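Local coordinates for Low density lipoprotein receptor adapter protein 1 (Rattus norvegicus, PDB 3SO6) that links the LDL receptor to clathrin and the AP-2 adaptor for endocytosis, its phosphotyrosine-binding domain recognising the NPXY motif in the receptor tail, at residues 7-12 with 41-46; 14-19 with 26-31; 48-53 with 117-122; 77-82 with 111-116; 86-91 with 101-106. All blocks are in the same frame, centred on the assembly; numbering follows the deposited sequence. Where two conformers were deposited one is given.

Interaction 1: residues 7-12 with 41-46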
# COMPACT_ATOMS: atom_id res chain seq x y z
N SER A 7 1.38 10.03 -7.73
CA SER A 7 0.03 10.61 -7.88
C SER A 7 -0.81 9.55 -8.61
O SER A 7 -0.64 9.39 -9.81
CB SER A 7 0.09 11.90 -8.77
OG SER A 7 1.02 12.84 -8.28
N LEU A 8 -1.66 8.84 -7.88
CA LEU A 8 -2.35 7.65 -8.36
C LEU A 8 -3.90 7.87 -8.25
O LEU A 8 -4.38 8.96 -7.89
CB LEU A 8 -1.94 6.44 -7.48
CG LEU A 8 -0.42 6.20 -7.34
CD1 LEU A 8 -0.26 4.93 -6.57
CD2 LEU A 8 0.27 6.07 -8.64
N LYS A 9 -4.65 6.87 -8.68
CA LYS A 9 -6.10 6.87 -8.52
C LYS A 9 -6.45 5.76 -7.55
O LYS A 9 -5.89 4.67 -7.63
CB LYS A 9 -6.77 6.66 -9.85
CG LYS A 9 -6.65 7.86 -10.74
CD LYS A 9 -7.23 7.58 -12.11
CE LYS A 9 -6.85 8.60 -13.21
NZ LYS A 9 -7.67 8.42 -14.44
N TYR A 10 -7.34 6.02 -6.57
CA TYR A 10 -7.72 5.04 -5.55
C TYR A 10 -8.84 4.16 -6.06
O TYR A 10 -9.91 4.63 -6.41
CB TYR A 10 -8.20 5.78 -4.31
CG TYR A 10 -8.54 4.80 -3.18
CD1 TYR A 10 -7.64 3.74 -2.78
CD2 TYR A 10 -9.73 4.93 -2.47
CE1 TYR A 10 -7.92 2.93 -1.71
CE2 TYR A 10 -10.00 4.07 -1.38
CZ TYR A 10 -9.12 3.09 -0.97
OH TYR A 10 -9.36 2.29 0.11
N LEU A 11 -8.57 2.86 -6.17
CA LEU A 11 -9.63 1.93 -6.59
C LEU A 11 -10.58 1.55 -5.47
O LEU A 11 -11.80 1.40 -5.72
CB LEU A 11 -8.96 0.67 -7.17
CG LEU A 11 -8.27 0.83 -8.57
CD1 LEU A 11 -7.22 -0.28 -8.83
CD2 LEU A 11 -9.32 0.77 -9.70
N GLY A 12 -10.08 1.42 -4.27
CA GLY A 12 -10.90 1.00 -3.15
C GLY A 12 -10.18 -0.04 -2.29
O GLY A 12 -8.97 -0.28 -2.43
N LYS A 41 -18.42 5.62 -11.61
CA LYS A 41 -17.84 6.87 -11.08
C LYS A 41 -16.36 6.95 -11.42
O LYS A 41 -15.64 5.97 -11.30
CB LYS A 41 -17.91 6.90 -9.54
CG LYS A 41 -19.31 6.88 -8.87
CD LYS A 41 -20.22 7.95 -9.39
CE LYS A 41 -21.69 7.77 -8.88
N LYS A 42 -15.87 8.15 -11.69
CA LYS A 42 -14.43 8.40 -11.81
C LYS A 42 -13.75 8.19 -10.46
O LYS A 42 -14.35 8.43 -9.40
CB LYS A 42 -14.19 9.85 -12.30
CG LYS A 42 -14.71 10.08 -13.72
CD LYS A 42 -14.17 9.00 -14.69
CE LYS A 42 -15.11 8.68 -15.83
NZ LYS A 42 -14.96 9.63 -16.95
N LEU A 43 -12.55 7.65 -10.49
CA LEU A 43 -11.81 7.38 -9.27
C LEU A 43 -11.28 8.63 -8.57
O LEU A 43 -10.88 9.57 -9.23
CB LEU A 43 -10.63 6.43 -9.61
CG LEU A 43 -11.07 5.13 -10.33
CD1 LEU A 43 -9.78 4.34 -10.70
CD2 LEU A 43 -12.02 4.36 -9.43
N GLN A 44 -11.18 8.57 -7.24
CA GLN A 44 -10.57 9.67 -6.43
C GLN A 44 -9.07 9.71 -6.71
O GLN A 44 -8.40 8.69 -6.60
CB GLN A 44 -10.89 9.43 -4.95
CG GLN A 44 -10.29 10.49 -3.99
CD GLN A 44 -10.39 10.09 -2.57
OE1 GLN A 44 -10.65 8.92 -2.28
NE2 GLN A 44 -10.12 11.01 -1.64
N LYS A 45 -8.54 10.90 -6.99
CA LYS A 45 -7.12 11.09 -7.18
C LYS A 45 -6.45 11.14 -5.80
O LYS A 45 -6.87 11.93 -4.92
CB LYS A 45 -6.81 12.39 -7.98
CG LYS A 45 -7.41 12.25 -9.39
CD LYS A 45 -6.99 13.39 -10.34
CE LYS A 45 -7.47 13.20 -11.80
NZ LYS A 45 -8.98 13.02 -11.87
N VAL A 46 -5.51 10.25 -5.57
CA VAL A 46 -4.83 10.22 -4.31
C VAL A 46 -3.33 10.28 -4.51
O VAL A 46 -2.82 9.63 -5.44
CB VAL A 46 -5.28 8.96 -3.49
CG1 VAL A 46 -4.44 8.66 -2.24
CG2 VAL A 46 -6.80 9.01 -3.19
O HOH W 1 -12.06 6.22 -5.74
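Ser7 only brushes the partner strand with its backbone. Leu8 is the first residue held in full. Its N donates to Val46 O at 2.8 Å, nearly along the C=O axis. Val46 N returns a bond to Leu8 O at 2.9 Å, but it comes in above the carbonyl plane. This is a closed antiparallel hydrogen-bonded pair. The Leu8 side chain turns into the core, onto Phe104. Lys9 faces Lys45 across a non-hydrogen-bonded pair, and its CB rests on CB and CD1 of Leu43. The ammonium groups Lys9 NZ and Lys45 NZ are 5.4 Å apart, close enough that the like charges probably repel.

These residues join strands 4-16 and 44-51, neighbours in the antiparallel sheet of the PTB domain, which has a PH-like fold.

Tyr10 N gives a nearly straight bond to Gln44 O (2.9 Å, 173°). Tyr10 CG is anti to the backbone N, and Tyr10 CB packs on Val46 CG2 at 3.7 Å. Tyr10 OH bonds to His102 ND1. A water bridges the other half of this pair, donating to Tyr10 O and accepting from Gln44 N. Leu11 CD2 meets Leu43 CD1 at 3.7 Å, the two chains crossing obliquely. Leu11 and Gly12 both face Ala103 in a classic beta bulge. Gly12 N lies 3.5 Å above the plane of the Tyr10 ring, over its centre.

Interaction 2: residues 14-19 with 26-31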
# COMPACT_ATOMS: atom_id res chain seq x y z
N THR A 14 -10.77 -3.82 0.19
CA THR A 14 -11.52 -5.00 0.61
C THR A 14 -10.82 -5.64 1.78
O THR A 14 -9.59 -5.54 1.90
CB THR A 14 -11.64 -5.97 -0.60
OG1 THR A 14 -12.60 -6.99 -0.28
CG2 THR A 14 -10.30 -6.58 -0.96
N LEU A 15 -11.53 -6.33 2.65
CA LEU A 15 -10.90 -7.08 3.79
C LEU A 15 -10.22 -8.34 3.26
O LEU A 15 -10.64 -8.95 2.24
CB LEU A 15 -11.95 -7.45 4.88
CG LEU A 15 -12.41 -6.18 5.65
CD1 LEU A 15 -13.28 -6.49 6.86
CD2 LEU A 15 -11.33 -5.27 6.16
N VAL A 16 -9.14 -8.75 3.90
CA VAL A 16 -8.49 -10.01 3.61
C VAL A 16 -8.37 -10.79 4.92
O VAL A 16 -8.35 -10.19 6.01
CB VAL A 16 -7.09 -9.81 2.96
CG1 VAL A 16 -7.27 -9.20 1.54
CG2 VAL A 16 -6.16 -8.96 3.82
N GLU A 17 -8.21 -12.09 4.82
CA GLU A 17 -8.24 -12.85 6.07
C GLU A 17 -6.87 -13.18 6.67
O GLU A 17 -6.83 -13.59 7.86
CB GLU A 17 -9.14 -14.10 5.96
CG GLU A 17 -10.65 -13.75 5.68
CD GLU A 17 -11.28 -12.77 6.71
OE1 GLU A 17 -11.34 -13.12 7.91
OE2 GLU A 17 -11.72 -11.66 6.31
N ARG A 18 -5.79 -12.91 5.94
CA ARG A 18 -4.44 -13.15 6.41
C ARG A 18 -3.60 -11.99 5.93
O ARG A 18 -4.02 -11.32 4.95
CB ARG A 18 -3.88 -14.51 5.94
CG ARG A 18 -4.71 -15.66 6.38
CD ARG A 18 -4.22 -17.01 5.90
NE ARG A 18 -4.04 -17.07 4.47
CZ ARG A 18 -5.01 -17.25 3.59
NH1 ARG A 18 -6.27 -17.49 3.99
NH2 ARG A 18 -4.70 -17.33 2.28
N PRO A 19 -2.43 -11.74 6.58
CA PRO A 19 -1.71 -10.50 6.21
C PRO A 19 -0.80 -10.58 4.95
O PRO A 19 -0.40 -9.54 4.39
CB PRO A 19 -0.87 -10.23 7.45
CG PRO A 19 -0.73 -11.63 8.13
CD PRO A 19 -2.01 -12.30 7.88
N ALA A 26 -3.93 -11.12 -4.87
CA ALA A 26 -4.49 -11.28 -6.21
C ALA A 26 -6.00 -11.28 -6.14
O ALA A 26 -6.67 -10.65 -6.96
CB ALA A 26 -3.98 -12.54 -6.89
N ALA A 27 -6.59 -12.03 -5.18
CA ALA A 27 -8.05 -12.10 -5.11
C ALA A 27 -8.63 -10.80 -4.67
O ALA A 27 -9.69 -10.37 -5.14
CB ALA A 27 -8.48 -13.24 -4.20
N ALA A 28 -7.93 -10.08 -3.79
CA ALA A 28 -8.44 -8.80 -3.26
C ALA A 28 -8.48 -7.80 -4.43
O ALA A 28 -9.44 -7.05 -4.55
CB ALA A 28 -7.57 -8.24 -2.16
N VAL A 29 -7.39 -7.73 -5.17
CA VAL A 29 -7.30 -6.77 -6.26
C VAL A 29 -8.40 -7.12 -7.27
O VAL A 29 -9.04 -6.21 -7.81
CB VAL A 29 -5.89 -6.75 -6.93
CG1 VAL A 29 -5.93 -6.01 -8.33
CG2 VAL A 29 -4.88 -6.09 -5.99
N LYS A 30 -8.65 -8.42 -7.56
CA LYS A 30 -9.70 -8.75 -8.50
C LYS A 30 -11.05 -8.17 -8.02
O LYS A 30 -11.82 -7.60 -8.82
CB LYS A 30 -9.76 -10.32 -8.66
CG LYS A 30 -10.92 -10.86 -9.48
CD LYS A 30 -11.04 -12.44 -9.44
CE LYS A 30 -11.78 -13.05 -10.66
NZ LYS A 30 -10.94 -12.84 -11.95
N ARG A 31 -11.35 -8.30 -6.72
CA ARG A 31 -12.60 -7.83 -6.19
C ARG A 31 -12.68 -6.33 -6.27
O ARG A 31 -13.75 -5.78 -6.65
CB ARG A 31 -12.68 -8.19 -4.66
CG ARG A 31 -12.97 -9.61 -4.27
CD ARG A 31 -13.40 -9.76 -2.82
NE ARG A 31 -12.33 -9.53 -1.83
CZ ARG A 31 -11.36 -10.40 -1.50
NH1 ARG A 31 -11.15 -11.50 -2.20
NH2 ARG A 31 -10.53 -10.15 -0.50
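Arg31 reaches from the helix to the strand and uses two of its N-H groups there. Arg31 NE donates to Thr14 OG1 at 3.0 Å. The bond is nearly straight (171°) and lies in the guanidinium plane. Arg31 NH2 donates to the backbone oxygen Leu15 O, also at 3.0 Å. This second bond is more bent (130°), and its acceptor is tilted from the guanidinium plane. Arg31 NH2 itself lies in the carbonyl plane of Leu15. Two bonds from neighbouring nitrogens fix the rotation of the guanidinium group.

Next to the polar pair is a small apolar patch. Ala28 CB meets Thr14 CG2 at 3.4 Å, tighter than usual van der Waals contact. Val16 CG1 touches the same methyl, Ala28 CB, at 3.8 Å. Thr14 OG1 is anti to the backbone N, which leaves CG2 in the crowded position between N and the carbonyl carbon. This torsion gives the arginine the hydroxyl and the alanine the methyl.

The helix sets the approach of Arg31. Ala28 lies one turn earlier, and its CA sits 3.7 Å above the guanidinium plane, over the centre. The arginine chain bends at chi3 (-70°), which folds the group back over that turn. Arg31 N is itself bonded to Ala27 O within the helix.

Residues 26-31 of helix 22-38 run alongside the end of strand 4-16, nearly antiparallel to residues 14-16. The sheet continues beside it: Thr14 and Val16 bond to Cys101 and Leu99 of strand 99-105, Ala28 touches Cys101, and Val16 reaches Ile90 of strand 86-92.

Interaction 3: residues 48-53 with 117-122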
# COMPACT_ATOMS: atom_id res chain seq x y z
N LEU A 48 0.31 9.35 -2.83
CA LEU A 48 1.01 8.51 -1.84
C LEU A 48 2.42 9.04 -1.63
O LEU A 48 3.16 9.26 -2.59
CB LEU A 48 1.22 7.07 -2.37
CG LEU A 48 0.03 6.18 -2.40
CD1 LEU A 48 -1.07 6.70 -3.42
CD2 LEU A 48 0.35 4.69 -2.69
N LYS A 49 2.79 9.25 -0.37
CA LYS A 49 4.17 9.62 -0.02
C LYS A 49 4.74 8.47 0.81
O LYS A 49 4.28 8.19 1.97
CB LYS A 49 4.25 10.98 0.70
CG LYS A 49 5.74 11.44 0.86
CD LYS A 49 5.89 12.84 1.54
N VAL A 50 5.75 7.81 0.24
CA VAL A 50 6.28 6.54 0.82
C VAL A 50 7.62 6.86 1.51
O VAL A 50 8.49 7.46 0.85
CB VAL A 50 6.52 5.53 -0.35
CG1 VAL A 50 7.12 4.27 0.20
CG2 VAL A 50 5.21 5.28 -1.09
N SER A 51 7.77 6.47 2.77
CA SER A 51 9.12 6.62 3.42
C SER A 51 9.20 5.51 4.43
O SER A 51 8.25 4.74 4.60
CB SER A 51 9.15 7.98 4.11
OG SER A 51 8.36 7.97 5.28
N PRO A 52 10.33 5.41 5.14
CA PRO A 52 10.43 4.33 6.15
C PRO A 52 9.41 4.52 7.28
O PRO A 52 9.19 3.57 8.03
CB PRO A 52 11.92 4.43 6.64
CG PRO A 52 12.61 5.13 5.48
CD PRO A 52 11.63 6.10 4.89
N ARG A 53 8.80 5.70 7.42
CA ARG A 53 7.74 5.95 8.40
C ARG A 53 6.43 5.26 8.07
O ARG A 53 5.61 4.97 8.95
CB ARG A 53 7.53 7.48 8.55
CG ARG A 53 8.79 8.23 9.01
CD ARG A 53 8.49 9.60 9.64
NE ARG A 53 7.58 9.58 10.80
CZ ARG A 53 7.98 9.64 12.08
NH1 ARG A 53 9.27 9.61 12.43
NH2 ARG A 53 7.08 9.71 13.04
N LEU A 117 8.43 -1.28 -5.59
CA LEU A 117 9.86 -1.32 -5.26
C LEU A 117 10.19 -0.23 -4.23
O LEU A 117 11.10 -0.41 -3.41
CB LEU A 117 10.67 -1.13 -6.52
CG LEU A 117 10.63 -2.40 -7.41
CD1 LEU A 117 11.20 -2.04 -8.76
CD2 LEU A 117 11.32 -3.57 -6.84
N THR A 118 9.52 0.91 -4.31
CA THR A 118 9.76 2.01 -3.36
C THR A 118 9.25 1.57 -1.97
O THR A 118 9.92 1.83 -0.96
CB THR A 118 9.07 3.27 -3.83
OG1 THR A 118 9.58 3.58 -5.11
CG2 THR A 118 9.33 4.40 -2.90
N VAL A 119 8.07 0.99 -1.91
CA VAL A 119 7.54 0.46 -0.64
C VAL A 119 8.45 -0.60 -0.07
O VAL A 119 8.71 -0.61 1.12
CB VAL A 119 6.08 0.06 -0.77
CG1 VAL A 119 5.57 -0.54 0.52
CG2 VAL A 119 5.20 1.25 -1.21
N ALA A 120 9.01 -1.47 -0.91
CA ALA A 120 9.98 -2.47 -0.43
C ALA A 120 11.17 -1.81 0.22
O ALA A 120 11.68 -2.32 1.24
CB ALA A 120 10.48 -3.32 -1.62
N GLN A 121 11.67 -0.73 -0.39
CA GLN A 121 12.75 -0.00 0.25
C GLN A 121 12.35 0.54 1.60
O GLN A 121 13.14 0.47 2.56
CB GLN A 121 13.30 1.10 -0.64
CG GLN A 121 14.54 1.79 -0.03
CD GLN A 121 14.93 3.16 -0.71
OE1 GLN A 121 14.37 3.55 -1.73
NE2 GLN A 121 15.93 3.88 -0.11
N ALA A 122 11.15 1.08 1.71
CA ALA A 122 10.69 1.58 3.00
C ALA A 122 10.62 0.46 4.05
O ALA A 122 11.03 0.69 5.20
CB ALA A 122 9.34 2.19 2.84
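The flat group of this contact is the peptide between Ser51 and Pro52. The methyl of Ala122 lies over one face of it. Ala122 CB is 3.3 Å from Ser51 O and 3.7 Å from Ser51 C, so it sits on the carbonyl and not at the end of the C=O bond. The Pro52 ring stands beside the helix, and Pro52 CB approaches the backbone oxygen Ala122 O at 4.1 Å. The chains come closest here, with the CA atoms of Pro52 and Ala122 only 4.2 Å apart.

The rest of the contact is carried by Val50. Val50 CG1 is anti to the backbone N and touches three helix residues. It meets Thr118 CG2 and Val119 CG2, each at 3.8 Å, and Ala122 CB at 4.0 Å. Val50 CG2 adds a looser touch on Val119 CG2. The side chains of Val50 and Val119 cross at about a right angle, and both Val50 branches meet the single methyl Val119 CG2. Thr118 offers its methyl because its hydroxyl turns back to the helix and bonds to Ala114 O.

After the strand, Ser51 OG accepts from Arg53 N. This ST turn shapes the corner just after strand 44-51. Phe87 of strand 86-92 continues the apolar layer by packing on Val119.

The long C-terminal helix 109-131 capping one end of the bent sheet, its residues 117-122 at 40° to strand residues 48-51, is characteristic of the PH-like fold of PTB domains.

Interaction 4: residues 77-82 with 111-116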
# COMPACT_ATOMS: atom_id res chain seq x y z
N CYS A 77 3.03 -5.73 0.10
CA CYS A 77 2.65 -4.93 -1.01
C CYS A 77 2.89 -5.67 -2.32
O CYS A 77 3.66 -6.62 -2.35
CB CYS A 77 3.32 -3.56 -1.03
SG CYS A 77 5.09 -3.59 -1.34
N THR A 78 2.24 -5.18 -3.37
CA THR A 78 2.23 -5.89 -4.65
C THR A 78 2.06 -4.97 -5.86
O THR A 78 1.26 -4.05 -5.78
CB THR A 78 1.11 -6.98 -4.64
OG1 THR A 78 1.09 -7.69 -5.87
CG2 THR A 78 -0.32 -6.37 -4.45
N ALA A 79 2.77 -5.29 -6.94
CA ALA A 79 2.38 -4.87 -8.24
C ALA A 79 1.63 -6.11 -8.80
O ALA A 79 2.27 -7.16 -9.02
CB ALA A 79 3.59 -4.51 -9.06
N ASP A 80 0.33 -6.01 -8.97
CA ASP A 80 -0.50 -7.24 -9.27
C ASP A 80 -0.13 -7.88 -10.61
O ASP A 80 0.23 -7.18 -11.57
CB ASP A 80 -1.99 -6.82 -9.24
CG ASP A 80 -2.91 -7.99 -9.21
OD1 ASP A 80 -2.87 -8.74 -8.23
OD2 ASP A 80 -3.71 -8.17 -10.16
N LYS A 81 -0.18 -9.22 -10.67
CA LYS A 81 0.12 -9.91 -11.95
C LYS A 81 -0.98 -9.73 -12.98
O LYS A 81 -0.70 -9.33 -14.12
CB LYS A 81 0.26 -11.40 -11.68
CG LYS A 81 0.67 -12.22 -12.92
CD LYS A 81 0.74 -13.72 -12.57
CE LYS A 81 0.94 -14.54 -13.83
NZ LYS A 81 0.84 -16.02 -13.50
N MET A 82 -2.22 -10.07 -12.64
CA MET A 82 -3.30 -9.99 -13.62
C MET A 82 -3.59 -8.54 -13.99
O MET A 82 -3.69 -8.19 -15.18
CB MET A 82 -4.56 -10.65 -13.04
CG MET A 82 -5.81 -10.39 -13.87
SD MET A 82 -7.08 -11.62 -13.63
CE MET A 82 -6.27 -12.93 -14.50
N VAL A 111 4.85 2.06 -13.60
CA VAL A 111 4.62 2.82 -12.41
C VAL A 111 4.20 1.90 -11.25
O VAL A 111 4.70 2.10 -10.17
CB VAL A 111 3.58 3.87 -12.69
CG1 VAL A 111 3.26 4.68 -11.45
CG2 VAL A 111 4.01 4.86 -13.87
N ALA A 112 3.33 0.91 -11.47
CA ALA A 112 2.95 0.01 -10.41
C ALA A 112 4.18 -0.71 -9.85
O ALA A 112 4.37 -0.85 -8.62
CB ALA A 112 1.88 -0.98 -10.93
N GLN A 113 5.10 -1.07 -10.73
CA GLN A 113 6.34 -1.70 -10.30
C GLN A 113 7.19 -0.72 -9.48
O GLN A 113 7.79 -1.10 -8.46
CB GLN A 113 7.15 -2.21 -11.51
CG GLN A 113 6.45 -3.34 -12.22
CD GLN A 113 7.17 -3.82 -13.44
OE1 GLN A 113 8.03 -3.16 -13.98
NE2 GLN A 113 6.77 -4.98 -13.92
N ALA A 114 7.30 0.52 -9.95
CA ALA A 114 8.11 1.52 -9.21
C ALA A 114 7.57 1.75 -7.83
O ALA A 114 8.32 1.93 -6.85
CB ALA A 114 8.16 2.87 -10.01
N VAL A 115 6.27 1.85 -7.71
CA VAL A 115 5.66 2.08 -6.36
C VAL A 115 5.98 0.88 -5.45
O VAL A 115 6.42 1.09 -4.31
CB VAL A 115 4.15 2.26 -6.44
CG1 VAL A 115 3.63 2.52 -5.01
CG2 VAL A 115 3.83 3.49 -7.34
N THR A 116 5.80 -0.34 -5.95
CA THR A 116 6.05 -1.54 -5.14
C THR A 116 7.50 -1.58 -4.67
O THR A 116 7.79 -1.91 -3.52
CB THR A 116 5.57 -2.79 -5.87
OG1 THR A 116 4.28 -2.55 -6.45
CG2 THR A 116 5.62 -3.93 -4.96
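In PTB domains the receptor peptide binds between an edge strand and the C-terminal helix, and this contact joins those two elements, strand 74-79 and helix 109-131. Residues 77-79 run nearly antiparallel to residues 111-116 of the helix. Cys77, Thr78 and Ala79 pair with the bound LDL receptor tail in an antiparallel ladder, so the sheet runs on into the peptide. Cys77, Gln113 and Thr116 also pack on peptide side chains.

The polar part is local to the helix. Thr116 OG1 donates to Ala112 O at 2.8 Å, one turn back. Ala112 O also accepts from Thr116 N, so two donors of the same residue grip it. The hydroxyl approaches from above the carbonyl plane. With its proton spent there, Thr116 OG1 lies 3.2 Å from Ala79 N, but the angle is too poor for a hydrogen bond. The hydroxyl is thus a polar atom packed against the strand.

The van der Waals part is made of small groups. The methyl Ala79 CB rests on two oxygens, Thr116 OG1 at 3.3 Å and Ala112 O, and meets Ala112 CB more loosely. Ala79 CA and Ala112 CA are 5.4 Å apart, a close approach consistent with the small side chains. Gln113 CG touches Ala79 CB loosely. Behind this layer, Phe87 of strand 86-92 packs on Cys77 and Thr116.

The torsions of Thr116 split its two branches. Thr116 OG1 is beside the backbone N (chi1 -44°), turned back along its own helix. Thr116 CG2 is anti to that N, and Thr116 CG2 touches Cys77 SG at 3.7 Å.

Interaction 5: residues 86-91 with 101-106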
# COMPACT_ATOMS: atom_id res chain seq x y z
N VAL A 86 -1.96 -2.15 -11.36
CA VAL A 86 -2.43 -1.90 -9.95
C VAL A 86 -1.31 -2.17 -8.95
O VAL A 86 -0.65 -3.21 -9.04
CB VAL A 86 -3.66 -2.79 -9.63
CG1 VAL A 86 -4.08 -2.67 -8.17
CG2 VAL A 86 -4.82 -2.44 -10.61
N PHE A 87 -1.13 -1.17 -8.10
CA PHE A 87 -0.32 -1.34 -6.89
C PHE A 87 -1.29 -1.52 -5.70
O PHE A 87 -2.30 -0.78 -5.62
CB PHE A 87 0.51 -0.08 -6.69
CG PHE A 87 1.04 0.01 -5.27
CD1 PHE A 87 2.09 -0.82 -4.83
CD2 PHE A 87 0.46 0.90 -4.34
CE1 PHE A 87 2.53 -0.78 -3.50
CE2 PHE A 87 0.85 0.86 -3.01
CZ PHE A 87 1.89 0.06 -2.59
N ALA A 88 -0.97 -2.43 -4.79
CA ALA A 88 -1.82 -2.56 -3.61
C ALA A 88 -0.96 -2.85 -2.40
O ALA A 88 0.16 -3.44 -2.48
CB ALA A 88 -2.92 -3.65 -3.80
N TYR A 89 -1.49 -2.51 -1.24
CA TYR A 89 -0.88 -2.96 0.04
C TYR A 89 -1.88 -3.59 0.93
O TYR A 89 -3.11 -3.35 0.75
CB TYR A 89 -0.09 -1.82 0.72
CG TYR A 89 -0.94 -0.69 1.25
CD1 TYR A 89 -1.57 -0.83 2.50
CD2 TYR A 89 -1.20 0.45 0.50
CE1 TYR A 89 -2.39 0.13 3.00
CE2 TYR A 89 -2.04 1.52 1.03
CZ TYR A 89 -2.61 1.30 2.29
OH TYR A 89 -3.44 2.28 2.79
N ILE A 90 -1.42 -4.40 1.88
CA ILE A 90 -2.32 -4.93 2.93
C ILE A 90 -1.84 -4.23 4.23
O ILE A 90 -0.60 -4.25 4.52
CB ILE A 90 -2.25 -6.45 3.03
CG1 ILE A 90 -2.73 -7.08 1.70
CG2 ILE A 90 -3.12 -6.95 4.16
CD1 ILE A 90 -2.56 -8.60 1.59
N ALA A 91 -2.78 -3.75 5.06
CA ALA A 91 -2.39 -3.23 6.34
C ALA A 91 -3.46 -3.52 7.34
O ALA A 91 -4.66 -3.48 7.02
CB ALA A 91 -2.21 -1.72 6.25
N CYS A 101 -6.95 -4.62 2.28
CA CYS A 101 -6.16 -4.43 1.10
C CYS A 101 -6.67 -3.17 0.42
O CYS A 101 -7.88 -3.07 0.12
CB CYS A 101 -6.30 -5.67 0.17
SG CYS A 101 -5.35 -5.50 -1.33
N HIS A 102 -5.73 -2.25 0.18
CA HIS A 102 -6.04 -1.01 -0.51
C HIS A 102 -5.32 -0.95 -1.87
O HIS A 102 -4.11 -1.23 -1.95
CB HIS A 102 -5.58 0.22 0.29
CG HIS A 102 -6.31 0.40 1.59
ND1 HIS A 102 -7.35 1.29 1.75
CD2 HIS A 102 -6.17 -0.25 2.78
CE1 HIS A 102 -7.78 1.24 3.00
NE2 HIS A 102 -7.12 0.28 3.65
N ALA A 103 -6.08 -0.71 -2.96
CA ALA A 103 -5.56 -0.80 -4.30
C ALA A 103 -5.62 0.52 -5.05
O ALA A 103 -6.58 1.29 -4.87
CB ALA A 103 -6.27 -1.90 -5.09
N PHE A 104 -4.57 0.77 -5.85
CA PHE A 104 -4.42 2.01 -6.56
C PHE A 104 -4.11 1.72 -8.01
O PHE A 104 -3.29 0.83 -8.35
CB PHE A 104 -3.24 2.81 -5.95
CG PHE A 104 -3.43 3.06 -4.48
CD1 PHE A 104 -3.14 2.08 -3.54
CD2 PHE A 104 -3.98 4.32 -4.03
CE1 PHE A 104 -3.40 2.34 -2.17
CE2 PHE A 104 -4.22 4.54 -2.67
CZ PHE A 104 -3.94 3.53 -1.77
N LEU A 105 -4.74 2.48 -8.90
CA LEU A 105 -4.54 2.33 -10.33
C LEU A 105 -3.46 3.35 -10.77
O LEU A 105 -3.53 4.56 -10.44
CB LEU A 105 -5.82 2.67 -11.05
CG LEU A 105 -5.72 2.53 -12.57
CD1 LEU A 105 -5.62 1.08 -13.05
CD2 LEU A 105 -7.03 3.06 -13.20
N CYS A 106 -2.44 2.82 -11.46
CA CYS A 106 -1.34 3.61 -11.99
C CYS A 106 -1.62 3.78 -13.48
O CYS A 106 -2.38 3.03 -14.11
CB CYS A 106 -0.01 2.89 -11.75
SG CYS A 106 0.23 2.47 -9.99
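Phe87 O accepts one hydrogen bond, from Phe104 N at 2.8 Å, nearly along the C=O axis. It also takes one CA-H...O contact, from Ala103 CA. The Phe104 ring edge lies beside it, in plane, with Phe104 CD1 at 3.6 Å from Phe87 O. The setting is the antiparallel hairpin of strands 86-92 and 99-105, between strand 4-16 and the edge strand 74-79 of the PTB domain sheet. Phe87 with Phe104 and Tyr89 with His102 are its hydrogen-bonded pairs, each closed by two N-H...O bonds.

The large side chains share one face. Tyr89 CG takes the crowded position between backbone N and carbonyl carbon (chi1 69°), which lays the ring alongside His102. His102 CB lies over the Tyr89 ring, 4.1 Å from its centroid, in a CH-pi contact. Tyr89 OH in turn lies over the imidazole. The two planes are only 19° apart, but the rings are slid so far that they barely overlap. His102 NE2 bonds to Glu100. Tyr89 CE2 also meets the edge of Phe104, 3.6 Å from Phe104 CE1.

The other face carries Val86, Ala88, Ile90, Cys101, Ala103 and Leu105, and helix 22-38 packs on it with Ala28, Val29 and Ile32. Ala88 CB touches both Cys101 SG at 3.9 Å and Ala103 CB at 4.0 Å.

In the fold
From the N terminus, strand 4-16 takes part first. Interaction 2 closes a short loop by folding helix 22-38 back on the end of that strand. It is nested in the loop of interaction 1, which closes when strand 44-51 joins the same strand. Strand 44-51 then opens interaction 3, whose loop runs to the C-terminal helix. Interaction 4 is nested inside it and interaction 5 inside interaction 4. No loops cross: the first pair precedes the other three. Interaction 5 lies near the centre of the chain and touches all the others. Interactions 3 and 4 fix helix 109-131 on the sheet, and interaction 2 fixes helix 22-38.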